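Local coordinates for alpha-L-arabinosidase (Xanthomonas axonopodis pv. citri, PDB 6D25), which probably removes alpha-L-arabinofuranosyl side groups from arabinoxylans, including those on internal doubly substituted xylose units, as a trimeric GH51 arabinofuranosidase, at residues T172-S177 and P229-I234; P276-T281 and T327-L332. All blocks are in the same frame, centred on the assembly; numbering follows the deposited sequence.

In the fold
The two contacts lie on opposite sides of the chain's centre, with their own centres about 44 Å apart and nearest atoms about 26 Å apart. They follow one another along the chain: contact 1 closes before contact 2 opens. Both belong to the catalytic (beta/alpha)8 barrel expected for GH51, whose eight strands run parallel. Contact 1 joins two loops at the end where strands begin, since 229-234 leads into strand 235-238. Contact 2 joins loops that follow strands 262-269 and 319-325, at the opposite end, where such barrels carry the active site. Residues 175-177, at the end of segment 172-177, touch a second subunit of the trimer.

Contact 1: residues T172-S177 and P229-I234; sequences TAPTRS and PASQKI
This is a water-bridged loop-to-loop contact centred on Thr-172, which meets Pro-229, Gln-232 and Ile-234, at the end of the barrel where strand 235-238 starts. The side chains of Thr-172 and Gln-232 cross at about a right angle. The amide of Gln-232 lies against the aliphatic part of the threonine, with NE2 3.5 Å from Thr-172 CB. The methyl CG2 of Thr-172 also meets Gln-232 CD and, roughly at right angles to that, CD1 of Ile-234 at 4.1 Å. A chi1 of 66° turns Thr-172 OG1 toward Pro-229 CD, at 3.8 Å, and lets it bond to Ala-168 O in its own helix.

One water ties the carbonyl oxygen of Thr-172 to the side chains of Ser-231 and Gln-232. It donates to Thr-172 O at 2.8 Å and accepts from Gln-232 NE2 at 2.9 Å. It also bonds Ser-231 OG at 2.7 Å. The Gln-232 amide is fixed further by Trp-192 O on NE2 and Val-194 N on OE1. Toward the surface, Pro-174 CG packs on Ser-231 OG at 3.7 Å.

Residues 229-232 form a type I beta turn, which puts Pro-229 and Ser-231 beside the other loop. Farther along, Arg-176 N bonds Glu-129 of the second subunit, and Ser-177 caps helix 178-185. The contact thus links the C-terminal end of helix 161-172 to the connection between helix 212-224 and strand 235-238.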
# COMPACT_ATOMS: atom_id res chain seq x y z
N THR A 172 10.06 -13.58 -18.28
CA THR A 172 11.00 -12.96 -19.27
C THR A 172 12.48 -13.18 -18.95
O THR A 172 13.29 -12.91 -19.80
CB THR A 172 10.77 -11.44 -19.38
OG1 THR A 172 11.10 -10.77 -18.15
CG2 THR A 172 9.34 -11.11 -19.76
N ALA A 173 12.86 -13.66 -17.78
CA ALA A 173 14.27 -13.74 -17.40
C ALA A 173 14.99 -14.81 -18.23
O ALA A 173 14.55 -15.96 -18.26
CB ALA A 173 14.44 -13.98 -15.93
N PRO A 174 16.12 -14.45 -18.87
CA PRO A 174 16.95 -15.42 -19.57
C PRO A 174 18.02 -16.06 -18.70
O PRO A 174 18.68 -16.99 -19.14
CB PRO A 174 17.60 -14.57 -20.69
CG PRO A 174 17.84 -13.24 -20.01
CD PRO A 174 16.62 -13.08 -19.11
N THR A 175 18.22 -15.56 -17.49
CA THR A 175 19.30 -16.05 -16.58
C THR A 175 18.85 -17.36 -15.91
O THR A 175 17.74 -17.86 -16.16
CB THR A 175 19.57 -14.99 -15.50
OG1 THR A 175 18.33 -14.65 -14.86
CG2 THR A 175 20.25 -13.78 -16.09
N ARG A 176 19.66 -17.85 -15.01
CA ARG A 176 19.37 -19.06 -14.23
C ARG A 176 18.96 -18.69 -12.80
O ARG A 176 19.30 -19.38 -11.84
CB ARG A 176 20.58 -20.00 -14.24
CG ARG A 176 21.14 -20.25 -15.64
CD ARG A 176 20.30 -21.22 -16.41
NE ARG A 176 20.77 -21.48 -17.78
CZ ARG A 176 20.04 -22.16 -18.65
NH1 ARG A 176 20.10 -21.86 -19.94
NH2 ARG A 176 19.21 -23.09 -18.21
N SER A 177 18.19 -17.59 -12.66
CA SER A 177 17.56 -17.27 -11.41
C SER A 177 16.53 -18.34 -11.03
O SER A 177 16.03 -19.09 -11.88
CB SER A 177 16.92 -15.89 -11.54
OG SER A 177 15.65 -15.96 -12.23
N PRO A 229 14.25 -6.91 -18.71
CA PRO A 229 15.63 -7.40 -18.79
C PRO A 229 16.34 -6.78 -20.02
O PRO A 229 15.70 -6.09 -20.83
CB PRO A 229 15.44 -8.91 -18.92
CG PRO A 229 14.16 -9.00 -19.75
CD PRO A 229 13.29 -7.85 -19.30
N ALA A 230 17.63 -7.04 -20.17
CA ALA A 230 18.41 -6.49 -21.31
C ALA A 230 17.87 -7.02 -22.64
O ALA A 230 18.00 -6.38 -23.66
CB ALA A 230 19.87 -6.83 -21.15
N SER A 231 17.20 -8.17 -22.60
CA SER A 231 16.83 -8.95 -23.78
C SER A 231 15.51 -8.51 -24.42
O SER A 231 15.23 -8.94 -25.51
CB SER A 231 16.79 -10.44 -23.40
OG SER A 231 16.22 -10.62 -22.12
N GLN A 232 14.67 -7.72 -23.77
CA GLN A 232 13.40 -7.28 -24.36
C GLN A 232 12.86 -6.08 -23.56
O GLN A 232 13.17 -5.92 -22.38
CB GLN A 232 12.35 -8.39 -24.36
CG GLN A 232 11.92 -8.88 -22.99
CD GLN A 232 10.81 -9.89 -23.06
OE1 GLN A 232 9.64 -9.51 -23.29
NE2 GLN A 232 11.17 -11.18 -22.88
N LYS A 233 12.05 -5.31 -24.22
CA LYS A 233 11.41 -4.12 -23.61
C LYS A 233 9.95 -4.43 -23.25
O LYS A 233 9.16 -4.83 -24.12
CB LYS A 233 11.53 -2.97 -24.60
CG LYS A 233 10.76 -1.73 -24.21
CD LYS A 233 11.33 -0.97 -23.05
CE LYS A 233 10.99 0.52 -23.16
NZ LYS A 233 11.10 1.16 -21.84
N ILE A 234 9.62 -4.26 -21.98
CA ILE A 234 8.24 -4.38 -21.47
C ILE A 234 7.63 -2.96 -21.38
O ILE A 234 8.04 -2.18 -20.53
CB ILE A 234 8.21 -5.08 -20.11
CG1 ILE A 234 8.93 -6.43 -20.17
CG2 ILE A 234 6.78 -5.24 -19.61
CD1 ILE A 234 9.06 -7.15 -18.84
O HOH W 1 13.91 -12.07 -22.36

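Contact 2: residues P276-T281 and T327-L332; sequences PRASST and TWYAPL
Tyr-329 turns its ring against Ser-280, where two loops of the barrel meet. Its CB lies 3.3 Å from Ala-278 O. With chi1 at -59° the ring runs alongside Ser-280, and CG meets Ser-280 CB at 3.7 Å. CD2 comes closer to that CB, at 3.3 Å, while CD1 lies nearer the carbonyl oxygens of Ala-278 and Ser-279. Ser-280 CA stands over one ring face in a CH-pi contact, offset toward the rim. Farther out, CE2 still meets Ser-280 CB, and the tip OH bonds OD1 of Asp-348.

The backbones are joined by Ala-330 N donating to Ala-278 O at 2.8 Å. The N-H points fairly directly at the oxygen (155°), but the donor is tilted 26° from the carbonyl plane. Water 3 adds a bridge from Ala-330 O to Ser-280 OG, which also bonds Gln-343 N. Beside it, Leu-332 CD2 touches both Ser-280 OG and Thr-281 CG2. Within 276-281, Ser-279 OG accepts from Thr-281 N in an ST turn and also bonds Thr-282 N.

At the other end, CG of Pro-276 lies over one face of the five-membered ring of Trp-328, displaced toward CD1. It is 3.5 Å from the ring centroid, a CH-pi contact. Tyr-268 and Trp-274 make edge-to-face contacts with the same indole. A glycerol, probably from the crystallisation liquor, lies about 4 Å from the Trp-328 side chain. The position of both loops after barrel strands is consistent with a place near the sugar-binding pocket.

Segment 276-281 lies in the loop between strand 262-269 and helix 285-312. Segment 327-332 lies in the loop between the neighbouring strand 319-325 and helix 346-361, which supplies Asp-348.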
# COMPACT_ATOMS: atom_id res chain seq x y z
N PRO A 276 -26.95 -2.28 -17.59
CA PRO A 276 -27.28 -2.69 -18.97
C PRO A 276 -28.58 -3.50 -19.04
O PRO A 276 -28.65 -4.58 -18.49
CB PRO A 276 -26.10 -3.52 -19.45
CG PRO A 276 -25.00 -3.15 -18.51
CD PRO A 276 -25.69 -2.92 -17.18
N ARG A 277 -29.60 -2.96 -19.68
CA ARG A 277 -30.89 -3.65 -19.73
C ARG A 277 -31.42 -3.78 -21.17
O ARG A 277 -32.50 -4.30 -21.33
CB ARG A 277 -31.92 -2.90 -18.87
CG ARG A 277 -31.62 -2.96 -17.38
CD ARG A 277 -32.76 -2.32 -16.58
NE ARG A 277 -32.45 -2.08 -15.16
CZ ARG A 277 -32.43 -3.02 -14.20
NH1 ARG A 277 -32.64 -4.29 -14.50
NH2 ARG A 277 -32.16 -2.68 -12.94
N ALA A 278 -30.70 -3.33 -22.18
CA ALA A 278 -31.22 -3.37 -23.55
C ALA A 278 -31.07 -4.77 -24.15
O ALA A 278 -30.05 -5.45 -23.91
CB ALA A 278 -30.49 -2.33 -24.39
N SER A 279 -32.06 -5.20 -24.94
CA SER A 279 -31.98 -6.54 -25.58
C SER A 279 -30.88 -6.55 -26.65
O SER A 279 -30.78 -5.62 -27.44
CB SER A 279 -33.29 -6.95 -26.18
OG SER A 279 -33.17 -8.14 -26.91
N SER A 280 -30.10 -7.64 -26.67
CA SER A 280 -29.11 -7.90 -27.71
C SER A 280 -29.74 -8.56 -28.96
O SER A 280 -29.08 -8.66 -29.98
CB SER A 280 -27.99 -8.78 -27.18
OG SER A 280 -28.47 -10.09 -26.88
N THR A 281 -30.98 -9.04 -28.86
CA THR A 281 -31.59 -9.85 -29.92
C THR A 281 -32.77 -9.14 -30.60
O THR A 281 -33.05 -9.46 -31.74
CB THR A 281 -32.14 -11.18 -29.41
OG1 THR A 281 -33.11 -10.92 -28.38
CG2 THR A 281 -31.06 -12.09 -28.87
N THR A 327 -20.18 -3.04 -27.05
CA THR A 327 -21.53 -2.97 -26.55
C THR A 327 -21.68 -3.81 -25.28
O THR A 327 -21.08 -4.84 -25.13
CB THR A 327 -22.53 -3.43 -27.62
OG1 THR A 327 -22.18 -4.73 -28.10
CG2 THR A 327 -22.58 -2.46 -28.77
N TRP A 328 -22.57 -3.34 -24.42
CA TRP A 328 -22.97 -4.06 -23.22
C TRP A 328 -24.50 -4.03 -23.12
O TRP A 328 -25.08 -2.96 -22.94
CB TRP A 328 -22.30 -3.44 -21.99
CG TRP A 328 -22.29 -4.30 -20.76
CD1 TRP A 328 -23.22 -5.22 -20.37
CD2 TRP A 328 -21.29 -4.27 -19.72
NE1 TRP A 328 -22.85 -5.78 -19.18
CE2 TRP A 328 -21.68 -5.21 -18.75
CE3 TRP A 328 -20.12 -3.53 -19.52
CZ2 TRP A 328 -20.94 -5.44 -17.59
CZ3 TRP A 328 -19.37 -3.78 -18.39
CH2 TRP A 328 -19.78 -4.73 -17.44
N TYR A 329 -25.10 -5.21 -23.25
CA TYR A 329 -26.55 -5.41 -23.25
C TYR A 329 -27.01 -6.14 -21.98
O TYR A 329 -26.21 -6.58 -21.20
CB TYR A 329 -26.94 -6.24 -24.48
CG TYR A 329 -26.57 -5.62 -25.82
CD1 TYR A 329 -27.05 -4.36 -26.18
CD2 TYR A 329 -25.80 -6.31 -26.74
CE1 TYR A 329 -26.72 -3.80 -27.41
CE2 TYR A 329 -25.49 -5.77 -27.98
CZ TYR A 329 -25.95 -4.50 -28.31
OH TYR A 329 -25.66 -3.95 -29.54
N ALA A 330 -28.32 -6.32 -21.84
CA ALA A 330 -28.86 -7.27 -20.87
C ALA A 330 -28.29 -8.65 -21.18
O ALA A 330 -28.09 -9.01 -22.35
CB ALA A 330 -30.38 -7.31 -20.91
N PRO A 331 -28.10 -9.45 -20.15
CA PRO A 331 -27.74 -10.86 -20.38
C PRO A 331 -28.88 -11.61 -21.08
O PRO A 331 -30.05 -11.27 -20.89
CB PRO A 331 -27.51 -11.41 -18.96
CG PRO A 331 -28.45 -10.57 -18.10
CD PRO A 331 -28.44 -9.19 -18.73
N LEU A 332 -28.55 -12.60 -21.91
CA LEU A 332 -29.58 -13.37 -22.55
C LEU A 332 -30.44 -14.08 -21.49
O LEU A 332 -29.94 -14.51 -20.45
CB LEU A 332 -28.95 -14.41 -23.48
CG LEU A 332 -28.37 -13.84 -24.78
CD1 LEU A 332 -27.40 -14.82 -25.41
CD2 LEU A 332 -29.47 -13.46 -25.73
O HOH W 2 -27.77 -2.02 -22.54
O HOH W 3 -29.53 -9.72 -24.41